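Local coordinates for peroxidase (Cellulomonas bogoriensis 69B4 = DSM 16987, PDB 6QZO), which binds heme b and probably acts as a DyP-type peroxidase, oxidising substrates with hydrogen peroxide, at residues P212-H217 and E302-R307. Sequence-based numbering, arbitrary orientation.
Sequences PDLLWH and EETFLR. With HEM (protoporphyrin IX containing Fe), chain I.
Leu214 meets Thr304 methyl to methyl, CD1 lying 3.6 Å from CG2, the two side chains crossing at about a right angle. Threonine suits the place by offering a methyl to the leucine; with OG1 anti to the backbone N (chi1 -171°), it is CG2 that meets CD1 of Leu214. The other branch of Leu214, CD2, rests 4.0 Å from CA of Glu302, whose carboxylate end extends clear of this apolar patch. One residue on, Leu215 brings CD1 to within 4.2 Å of CB of Leu306, a loose aliphatic contact.

Phe305 and Arg307 of the same segment line the heme pocket. The Arg307 guanidinium lies with one face over pyrrole atom C3D, while NH1 (2.7 Å) and NH2 (2.9 Å) both donate to propionate oxygen O1A; Glu201 forms a salt bridge with NH1. A leucine in place of Arg307 would probably leave that propionate without this charged partner and Glu201 without this salt bridge.

In the ferredoxin-like C-terminal half, the loop 212-217 thus packs against the loop leading into strand 306-314 and the strand's first residue, Leu306. Strand 323-332 runs antiparallel beside it, its Tyr331 touching Leu215, and helix 340-348 meets Phe305 through Val342.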
loop_
_atom_site.group_PDB
_atom_site.type_symbol
_atom_site.label_atom_id
_atom_site.label_comp_id
_atom_site.label_asym_id
_atom_site.label_seq_id
_atom_site.Cartn_x
_atom_site.Cartn_y
_atom_site.Cartn_z
ATOM N N PRO A 212 4.966 28.162 16.811
ATOM C CA PRO A 212 5.317 28.192 15.388
ATOM C C PRO A 212 6.821 28.402 15.136
ATOM O O PRO A 212 7.308 27.926 14.128
ATOM C CB PRO A 212 4.502 29.373 14.830
ATOM C CG PRO A 212 4.216 30.254 16.051
ATOM C CD PRO A 212 4.074 29.273 17.197
ATOM N N ASP A 213 7.528 29.066 16.058
ATOM C CA ASP A 213 8.973 29.397 15.913
ATOM C C ASP A 213 9.830 28.124 16.011
ATOM O O ASP A 213 11.020 28.195 15.622
ATOM C CB ASP A 213 9.409 30.437 16.950
ATOM C CG ASP A 213 9.310 29.942 18.382
ATOM O OD1 ASP A 213 8.175 29.626 18.825
ATOM O OD2 ASP A 213 10.370 29.851 19.039
ATOM N N LEU A 214 9.276 27.016 16.522
ATOM C CA LEU A 214 10.004 25.728 16.672
ATOM C C LEU A 214 9.825 24.844 15.433
ATOM O O LEU A 214 10.484 23.792 15.377
ATOM C CB LEU A 214 9.507 25.009 17.931
ATOM C CG LEU A 214 9.731 25.752 19.246
ATOM C CD1 LEU A 214 9.292 24.908 20.440
ATOM C CD2 LEU A 214 11.191 26.162 19.403
ATOM N N LEU A 215 8.992 25.256 14.479
ATOM C CA LEU A 215 8.730 24.519 13.218
ATOM C C LEU A 215 9.241 25.321 12.022
ATOM O O LEU A 215 9.968 24.756 11.171
ATOM C CB LEU A 215 7.218 24.290 13.105
ATOM C CG LEU A 215 6.744 23.651 11.801
ATOM C CD1 LEU A 215 7.386 22.290 11.638
ATOM C CD2 LEU A 215 5.229 23.555 11.762
ATOM N N TRP A 216 8.833 26.585 11.951
ATOM C CA TRP A 216 8.973 27.469 10.765
ATOM C C TRP A 216 10.205 28.368 10.923
ATOM O O TRP A 216 10.351 28.986 11.995
ATOM C CB TRP A 216 7.705 28.306 10.601
ATOM C CG TRP A 216 6.433 27.540 10.382
ATOM C CD1 TRP A 216 5.268 27.699 11.076
ATOM C CD2 TRP A 216 6.161 26.554 9.366
ATOM N NE1 TRP A 216 4.296 26.884 10.567
ATOM C CE2 TRP A 216 4.811 26.173 9.517
ATOM C CE3 TRP A 216 6.910 25.964 8.342
ATOM C CZ2 TRP A 216 4.207 25.217 8.693
ATOM C CZ3 TRP A 216 6.314 25.031 7.520
ATOM C CH2 TRP A 216 4.982 24.654 7.702
ATOM N N HIS A 217 11.050 28.424 9.889
ATOM C CA HIS A 217 12.156 29.404 9.738
ATOM C C HIS A 217 11.525 30.758 9.399
ATOM O O HIS A 217 10.683 30.801 8.479
ATOM C CB HIS A 217 13.129 28.900 8.662
ATOM C CG HIS A 217 14.441 29.604 8.594
ATOM N ND1 HIS A 217 14.646 30.743 7.817
ATOM C CD2 HIS A 217 15.632 29.290 9.147
ATOM C CE1 HIS A 217 15.912 31.104 7.910
ATOM N NE2 HIS A 217 16.543 30.238 8.734
ATOM N N GLU A 302 13.387 23.893 22.984
ATOM C CA GLU A 302 13.620 23.720 21.524
ATOM C C GLU A 302 13.769 22.235 21.153
ATOM O O GLU A 302 13.689 21.942 19.947
ATOM C CB GLU A 302 14.797 24.581 21.045
ATOM C CG GLU A 302 16.155 24.195 21.599
ATOM C CD GLU A 302 16.586 24.771 22.933
ATOM O OE1 GLU A 302 15.849 25.658 23.457
ATOM O OE2 GLU A 302 17.648 24.317 23.437
ATOM N N GLU A 303 13.920 21.334 22.130
ATOM C CA GLU A 303 14.140 19.879 21.900
ATOM C C GLU A 303 12.791 19.174 21.642
ATOM O O GLU A 303 12.466 18.208 22.348
ATOM C CB GLU A 303 14.881 19.261 23.086
ATOM C CG GLU A 303 16.308 19.733 23.210
ATOM C CD GLU A 303 17.079 19.033 24.316
ATOM O OE1 GLU A 303 16.424 18.343 25.127
ATOM O OE2 GLU A 303 18.333 19.141 24.349
ATOM N N THR A 304 12.071 19.629 20.620
ATOM C CA THR A 304 10.740 19.144 20.187
ATOM C C THR A 304 10.659 19.302 18.666
ATOM O O THR A 304 11.504 20.031 18.095
ATOM C CB THR A 304 9.638 19.875 20.958
ATOM O OG1 THR A 304 8.373 19.257 20.701
ATOM C CG2 THR A 304 9.565 21.342 20.609
ATOM N N PHE A 305 9.712 18.627 18.023
ATOM C CA PHE A 305 9.541 18.637 16.553
ATOM C C PHE A 305 8.159 18.067 16.225
ATOM O O PHE A 305 7.587 17.341 17.069
ATOM C CB PHE A 305 10.676 17.854 15.875
ATOM C CG PHE A 305 11.110 16.626 16.629
ATOM C CD1 PHE A 305 10.409 15.436 16.515
ATOM C CD2 PHE A 305 12.189 16.682 17.492
ATOM C CE1 PHE A 305 10.786 14.319 17.244
ATOM C CE2 PHE A 305 12.565 15.567 18.219
ATOM C CZ PHE A 305 11.866 14.386 18.089
ATOM N N LEU A 306 7.631 18.431 15.056
ATOM C CA LEU A 306 6.348 17.903 14.533
ATOM C C LEU A 306 6.607 16.504 13.961
ATOM O O LEU A 306 7.145 16.406 12.836
ATOM C CB LEU A 306 5.790 18.846 13.466
ATOM C CG LEU A 306 4.412 18.470 12.919
ATOM C CD1 LEU A 306 3.376 18.380 14.039
ATOM C CD2 LEU A 306 3.982 19.433 11.833
ATOM N N ARG A 307 6.248 15.474 14.717
ATOM C CA ARG A 307 6.237 14.090 14.193
ATOM C C ARG A 307 5.022 13.979 13.274
ATOM O O ARG A 307 3.947 14.485 13.649
ATOM C CB ARG A 307 6.198 13.072 15.337
ATOM C CG ARG A 307 7.478 13.054 16.148
ATOM C CD ARG A 307 7.360 12.130 17.344
ATOM N NE ARG A 307 6.407 12.635 18.313
ATOM C CZ ARG A 307 5.549 11.912 19.022
ATOM N NH1 ARG A 307 5.471 10.602 18.880
ATOM N NH2 ARG A 307 4.763 12.504 19.908
HETATM C CHA HEM I . 6.449 9.362 21.745
HETATM C CHB HEM I . 6.584 5.145 19.430
HETATM C CHC HEM I . 10.833 6.365 17.480
HETATM C CHD HEM I . 10.498 10.745 19.466
HETATM C C1A HEM I . 6.147 8.103 21.302
HETATM C C2A HEM I . 5.050 7.326 21.775
HETATM C C3A HEM I . 5.104 6.133 21.130
HETATM C C4A HEM I . 6.201 6.186 20.243
HETATM C CMA HEM I . 4.164 4.954 21.293
HETATM C CAA HEM I . 4.045 7.716 22.845
HETATM C CBA HEM I . 2.815 8.440 22.300
HETATM C CGA HEM I . 3.199 9.820 21.877
HETATM O O1A HEM I . 3.526 9.982 20.668
HETATM O O2A HEM I . 3.202 10.761 22.720
HETATM C C1B HEM I . 7.772 5.136 18.708
HETATM C C2B HEM I . 8.166 4.015 17.928
HETATM C C3B HEM I . 9.377 4.344 17.370
HETATM C C4B HEM I . 9.680 5.696 17.859
HETATM C CMB HEM I . 7.374 2.723 17.745
HETATM C CAB HEM I . 10.228 3.613 16.410
HETATM C CBB HEM I . 9.824 2.541 15.728
HETATM C C1C HEM I . 11.120 7.664 17.831
HETATM C C2C HEM I . 12.269 8.343 17.429
HETATM C C3C HEM I . 12.219 9.603 17.979
HETATM C C4C HEM I . 10.984 9.681 18.738
HETATM C CMC HEM I . 13.401 7.855 16.567
HETATM C CAC HEM I . 13.358 10.503 17.661
HETATM C CBC HEM I . 13.501 11.734 18.069
HETATM C C1D HEM I . 9.337 10.698 20.264
HETATM C C2D HEM I . 8.878 11.855 21.055
HETATM C C3D HEM I . 7.766 11.467 21.704
HETATM C C4D HEM I . 7.549 10.071 21.287
HETATM C CMD HEM I . 9.501 13.233 21.201
HETATM C CAD HEM I . 6.921 12.318 22.660
HETATM C CBD HEM I . 7.429 12.176 24.110
HETATM C CGD HEM I . 6.701 13.020 25.150
HETATM O O1D HEM I . 6.965 14.235 25.283
HETATM O O2D HEM I . 5.843 12.513 25.927
HETATM N NA HEM I . 6.839 7.392 20.366
HETATM N NB HEM I . 8.693 6.098 18.645
HETATM N NC HEM I . 10.352 8.463 18.625
HETATM N ND HEM I . 8.503 9.664 20.443
HETATM FE FE HEM I . 8.600 7.951 19.647
#